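Local coordinates for protein CSP3 (Bacillus subtilis, PDB 5FIG) that stores copper in the cytosol by binding many Cu(I) ions and so protects the bacterium against copper toxicity, at the interface of chains A and B. Residues are numbered along the deposited sequence; one frame, centred on the assembly and turned at random. Chains: chain A/B, CSP3.

Contact 1: the interface of chains A and B. Residues chain A 13, 50, 53-54, 57; chain B 13, 16-17, 20.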
ATOM      1  N   ILE A  13     -13.559   1.493  -4.026  1.00 11.34           N
ATOM      2  CA  ILE A  13     -12.915   2.006  -5.220  1.00 11.95           C
ATOM      3  C   ILE A  13     -13.426   3.436  -5.503  1.00 12.44           C
ATOM      4  O   ILE A  13     -12.667   4.332  -5.810  1.00 12.44           O
ATOM      5  CB  ILE A  13     -13.161   1.097  -6.446  1.00 12.96           C
ATOM      6  CG1 ILE A  13     -12.367  -0.210  -6.265  1.00 13.08           C
ATOM      7  CG2 ILE A  13     -12.788   1.780  -7.765  1.00 13.81           C
ATOM      8  CD1 ILE A  13     -12.762  -1.325  -7.162  1.00 14.26           C
ATOM      9  N   ALA A  50      -7.889   1.143  -0.393  1.00 12.82           N
ATOM     10  CA  ALA A  50      -7.109   0.227  -1.212  1.00 13.24           C
ATOM     11  C   ALA A  50      -6.782  -1.085  -0.484  1.00 13.29           C
ATOM     12  O   ALA A  50      -6.886  -2.198  -1.023  1.00 13.15           O
ATOM     13  CB  ALA A  50      -5.848   0.899  -1.665  1.00 14.04           C
ATOM     14  N   VAL A  53     -10.013  -3.247  -0.252  1.00 11.08           N
ATOM     15  CA  VAL A  53     -10.199  -3.909  -1.537  1.00 11.41           C
ATOM     16  C   VAL A  53      -9.328  -5.161  -1.660  1.00 12.17           C
ATOM     17  O   VAL A  53      -9.797  -6.255  -1.996  1.00 12.40           O
ATOM     18  CB  VAL A  53      -9.982  -2.984  -2.701  1.00 11.21           C
ATOM     19  CG1 VAL A  53      -9.979  -3.741  -4.024  1.00 12.06           C
ATOM     20  CG2 VAL A  53     -11.069  -1.897  -2.670  1.00 10.72           C
ATOM     21  N   LYS A  54      -8.049  -5.008  -1.343  1.00 12.41           N
ATOM     22  CA  LYS A  54      -7.158  -6.148  -1.409  1.00 13.76           C
ATOM     23  C   LYS A  54      -7.579  -7.269  -0.462  1.00 13.95           C
ATOM     24  O   LYS A  54      -7.548  -8.433  -0.844  1.00 14.76           O
ATOM     25  CB  LYS A  54      -5.745  -5.689  -1.084  1.00 14.66           C
ATOM     26  CG  LYS A  54      -4.708  -6.752  -1.233  1.00 16.65           C
ATOM     27  CD  LYS A  54      -3.346  -6.385  -0.661  1.00 17.96           C
ATOM     28  CE  LYS A  54      -2.950  -4.919  -0.818  1.00 18.05           C
ATOM     29  NZ  LYS A  54      -1.504  -4.776  -0.504  1.00 19.47           N
ATOM     30  N   GLN A  57     -10.623  -8.997  -1.921  1.00 14.65           N
ATOM     31  CA  GLN A  57     -10.325  -9.751  -3.155  1.00 15.92           C
ATOM     32  C   GLN A  57      -9.507 -11.000  -2.885  1.00 17.07           C
ATOM     33  O   GLN A  57      -9.550 -11.951  -3.653  1.00 18.12           O
ATOM     34  CB  GLN A  57      -9.619  -8.873  -4.175  1.00 15.69           C
ATOM     35  CG  GLN A  57     -10.507  -7.797  -4.718  1.00 15.20           C
ATOM     36  CD  GLN A  57      -9.824  -6.862  -5.718  1.00 15.31           C
ATOM     37  OE1 GLN A  57      -8.612  -6.708  -5.733  1.00 15.56           O
ATOM     38  NE2 GLN A  57     -10.636  -6.232  -6.554  1.00 15.53           N
TER
ATOM     39  N   ILE B  13      -7.322  -1.470 -12.185  1.00 12.86           N
ATOM     40  CA  ILE B  13      -8.320  -2.004 -11.206  1.00 13.46           C
ATOM     41  C   ILE B  13      -8.669  -3.464 -11.598  1.00 13.93           C
ATOM     42  O   ILE B  13      -8.779  -4.345 -10.775  1.00 13.55           O
ATOM     43  CB  ILE B  13      -9.554  -1.091 -11.139  1.00 14.53           C
ATOM     44  CG1 ILE B  13      -9.171   0.236 -10.462  1.00 14.54           C
ATOM     45  CG2 ILE B  13     -10.709  -1.783 -10.433  1.00 15.35           C
ATOM     46  CD1 ILE B  13     -10.172   1.328 -10.644  1.00 15.36           C
ATOM     47  N   MET B  16      -5.718  -5.787 -10.788  1.00 15.11           N
ATOM     48  CA  MET B  16      -5.712  -6.035  -9.331  0.50 15.78           C
ATOM     49  C   MET B  16      -6.685  -7.108  -8.973  1.00 16.18           C
ATOM     50  O   MET B  16      -6.368  -8.013  -8.221  1.00 16.29           O
ATOM     51  CB  MET B  16      -6.053  -4.776  -8.587  0.50 17.01           C
ATOM     52  CG  MET B  16      -5.722  -4.637  -7.151  0.50 18.66           C
ATOM     53  SD  MET B  16      -6.490  -3.080  -6.673  0.50 21.22           S
ATOM     54  CE  MET B  16      -6.559  -3.398  -4.932  0.50 21.49           C
ATOM     55  N   LYS B  17      -7.910  -6.972  -9.479  1.00 15.45           N
ATOM     56  CA  LYS B  17      -8.915  -7.958  -9.209  1.00 16.23           C
ATOM     57  C   LYS B  17      -8.426  -9.338  -9.640  1.00 15.82           C
ATOM     58  O   LYS B  17      -8.563 -10.309  -8.944  1.00 16.02           O
ATOM     59  CB  LYS B  17     -10.211  -7.585  -9.943  1.00 17.35           C
ATOM     60  CG  LYS B  17     -11.333  -8.564  -9.764  1.00 19.69           C
ATOM     61  CD  LYS B  17     -12.589  -8.093 -10.489  1.00 21.19           C
ATOM     62  CE  LYS B  17     -13.687  -9.116 -10.280  1.00 23.51           C
ATOM     63  NZ  LYS B  17     -14.926  -8.855 -11.069  1.00 25.25           N
ATOM     64  N   ASN B  20      -5.412 -10.611  -7.558  1.00 14.62           N
ATOM     65  CA  ASN B  20      -5.842 -11.022  -6.198  1.00 15.65           C
ATOM     66  C   ASN B  20      -6.668 -12.323  -6.194  1.00 17.15           C
ATOM     67  O   ASN B  20      -6.533 -13.162  -5.326  1.00 18.13           O
ATOM     68  CB  ASN B  20      -6.614  -9.890  -5.507  1.00 15.35           C
ATOM     69  CG  ASN B  20      -5.722  -8.775  -5.030  1.00 14.65           C
ATOM     70  OD1 ASN B  20      -4.600  -9.035  -4.678  1.00 14.61           O
ATOM     71  ND2 ASN B  20      -6.216  -7.526  -5.019  1.00 14.21           N
TER
HETATM   72  O   HOH W   1      -9.750  -4.066  -8.142  1.00 17.37           O
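A:Gln57, at the C-terminal end of helix 36-57, reaches across to helix 6-27 of the other chain and meets B:Asn20 amide to amide. The B:Asn20 side-chain nitrogen ND2 donates to the A:Gln57 carbonyl oxygen OE1 over 2.6 Å, and the bond is nearly straight, 166° at the hydrogen. OE1 lies in the plane of the asparagine amide, and the donor in turn lies in the glutamine carbonyl plane, yet the two amides are turned 58° against each other, so they meet as a twisted pair. Behind the bond the two side chains also touch through their methylenes, A:Gln57 CB against B:Asn20 CB at 3.4 Å. With CG anti to its carbonyl carbon (chi1 -68°) and the chain extended beyond it, A:Gln57 carries its amide along the partner helix, crossing B:Lys17 at about a right angle. There NE2 sits 3.6 Å from B:Lys17 CA, while the lysine chain runs outstretched away from this contact. The same NE2 is linked through water 1 to the backbone oxygen of B:Ile13, and both amide ends are thereby fixed. An alanine in place of A:Gln57 would probably leave B:Asn20 ND2 without its acceptor and the bridging water without its amide partner, opening a gap beside B:Lys17.

Beside this amide pair, B:Met16 is stretched out, CG anti to its backbone N, which brings the methyl CE against A:Val53 CG1 at 3.6 Å and near the backbone oxygen of A:Ala50. A:Lys54 crosses B:Asn20 at about a right angle, its methylene CG 4.1 Å from the amide atoms OD1 and ND2 of B:Asn20. This polar and apolar patch belongs to a two-fold helix-to-helix interface of the deposited assembly, which may be the one used in solution; in it A:Ile13 faces its own copy: each CD1 meets the opposite CG2, 3.9 Å separating A:Ile13 CD1 from B:Ile13 CG2.

Contact 2: the interface of chains A and B. Residues chain A 57-59; chain B 21, 24.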
ATOM      1  N   GLN A  57     -10.623  -8.997  -1.921  1.00 14.65           N
ATOM      2  CA  GLN A  57     -10.325  -9.751  -3.155  1.00 15.92           C
ATOM      3  C   GLN A  57      -9.507 -11.000  -2.885  1.00 17.07           C
ATOM      4  O   GLN A  57      -9.550 -11.951  -3.653  1.00 18.12           O
ATOM      5  CB  GLN A  57      -9.619  -8.873  -4.175  1.00 15.69           C
ATOM      6  CG  GLN A  57     -10.507  -7.797  -4.718  1.00 15.20           C
ATOM      7  CD  GLN A  57      -9.824  -6.862  -5.718  1.00 15.31           C
ATOM      8  OE1 GLN A  57      -8.612  -6.708  -5.733  1.00 15.56           O
ATOM      9  NE2 GLN A  57     -10.636  -6.232  -6.554  1.00 15.53           N
ATOM     10  N   THR A  58      -8.698 -10.970  -1.825  1.00 16.93           N
ATOM     11  CA  THR A  58      -7.839 -12.070  -1.489  1.00 18.37           C
ATOM     12  C   THR A  58      -8.418 -12.967  -0.391  1.00 19.46           C
ATOM     13  O   THR A  58      -7.761 -13.936  -0.022  1.00 20.68           O
ATOM     14  CB  THR A  58      -6.417 -11.624  -1.002  1.00 18.06           C
ATOM     15  OG1 THR A  58      -6.547 -10.842   0.177  1.00 16.93           O
ATOM     16  CG2 THR A  58      -5.660 -10.837  -2.123  1.00 17.75           C
ATOM     17  N   ASP A  59      -9.652 -12.706   0.025  1.00 19.55           N
ATOM     18  CA  ASP A  59     -10.339 -13.491   1.044  1.00 21.13           C
ATOM     19  C   ASP A  59      -9.471 -13.589   2.329  1.00 21.27           C
ATOM     20  O   ASP A  59      -9.228 -14.644   2.894  1.00 22.32           O
ATOM     21  CB  ASP A  59     -10.679 -14.889   0.524  1.00 23.78           C
ATOM     22  CG  ASP A  59     -11.708 -14.883  -0.581  1.00 24.93           C
ATOM     23  OD1 ASP A  59     -12.429 -13.862  -0.741  1.00 25.40           O
ATOM     24  OD2 ASP A  59     -11.835 -15.907  -1.304  1.00 27.49           O
TER
ATOM     25  N   HIS B  21      -7.567 -12.459  -7.177  1.00 17.49           N
ATOM     26  CA  HIS B  21      -8.287 -13.695  -7.343  1.00 19.41           C
ATOM     27  C   HIS B  21      -7.388 -14.895  -7.622  1.00 19.81           C
ATOM     28  O   HIS B  21      -7.601 -15.977  -7.064  1.00 21.49           O
ATOM     29  CB  HIS B  21      -9.366 -13.543  -8.455  1.00 20.07           C
ATOM     30  CG  HIS B  21     -10.544 -12.738  -7.986  1.00 21.10           C
ATOM     31  ND1 HIS B  21     -11.499 -12.273  -8.867  1.00 22.00           N
ATOM     32  CD2 HIS B  21     -10.908 -12.250  -6.762  1.00 22.01           C
ATOM     33  CE1 HIS B  21     -12.423 -11.588  -8.219  1.00 22.39           C
ATOM     34  NE2 HIS B  21     -12.097 -11.562  -6.938  1.00 22.70           N
ATOM     35  N   THR B  24      -5.413 -16.002  -4.386  1.00 21.76           N
ATOM     36  CA  THR B  24      -6.216 -16.847  -3.502  1.00 24.04           C
ATOM     37  C   THR B  24      -6.512 -18.253  -4.070  1.00 25.64           C
ATOM     38  O   THR B  24      -6.421 -19.266  -3.344  1.00 27.37           O
ATOM     39  CB  THR B  24      -7.558 -16.154  -3.152  1.00 24.25           C
ATOM     40  OG1 THR B  24      -7.239 -14.852  -2.689  1.00 23.80           O
ATOM     41  CG2 THR B  24      -8.284 -16.832  -2.058  1.00 26.45           C
TER
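B:Thr24, near the C-terminal end of helix 6-27, lies against the turn where chain A leaves helix 36-57, and it buries more surface than any other residue here. The hydroxyl OG1 points at the backbone oxygen of A:Thr58, 2.9 Å away, and donates a hydrogen bond that is weak in its geometry. The methyl CG2, anti to the backbone N while OG1 lies beside it (chi1 -51°), also lies against the A:Thr58 oxygen and reaches A:Asp59. It packs crosswise on that side chain, 4.0 Å from the methylene CB and 3.7 Å from the carboxylate oxygen OD2.

One helical turn earlier, B:His21 presents the edge of its imidazole to the last residue of the chain A helix. The backbone oxygen of A:Gln57 lies in the ring plane, with the ring carbon CD2 3.4 Å from it, so the meeting is edge-on. The ring nitrogen NE2 stands further off, and 6.6 Å separates it from A:Asp59 OD1; the carboxylate might at most favour a positive charge on the imidazole from that distance.

Backbone carbonyls at a helix end thus supply much of what chain B meets, and the contact depends on the path of the chain here, including A:Asp59 with its positive phi of 54°. For the protein, this small rim probably steadies the segment following helix 36-57 against the neighbouring subunit.

The C-alpha centres of contact 1 and contact 2 lie about 9 Å apart, and A:Gln57 belongs to both: its side chain works in contact 1, its backbone oxygen in contact 2. Both also use helix 6-27 of chain B, contact 2 taking up the helix about where contact 1 leaves off. Together they follow the partner helix from the two-fold axis out to the rim. Exchanging the chains gives the twin of each, so each contact occurs twice in the interface. The deposited assembly holds four copies; this pairing joins two of them, and the structure alone does not show that it is the form in solution.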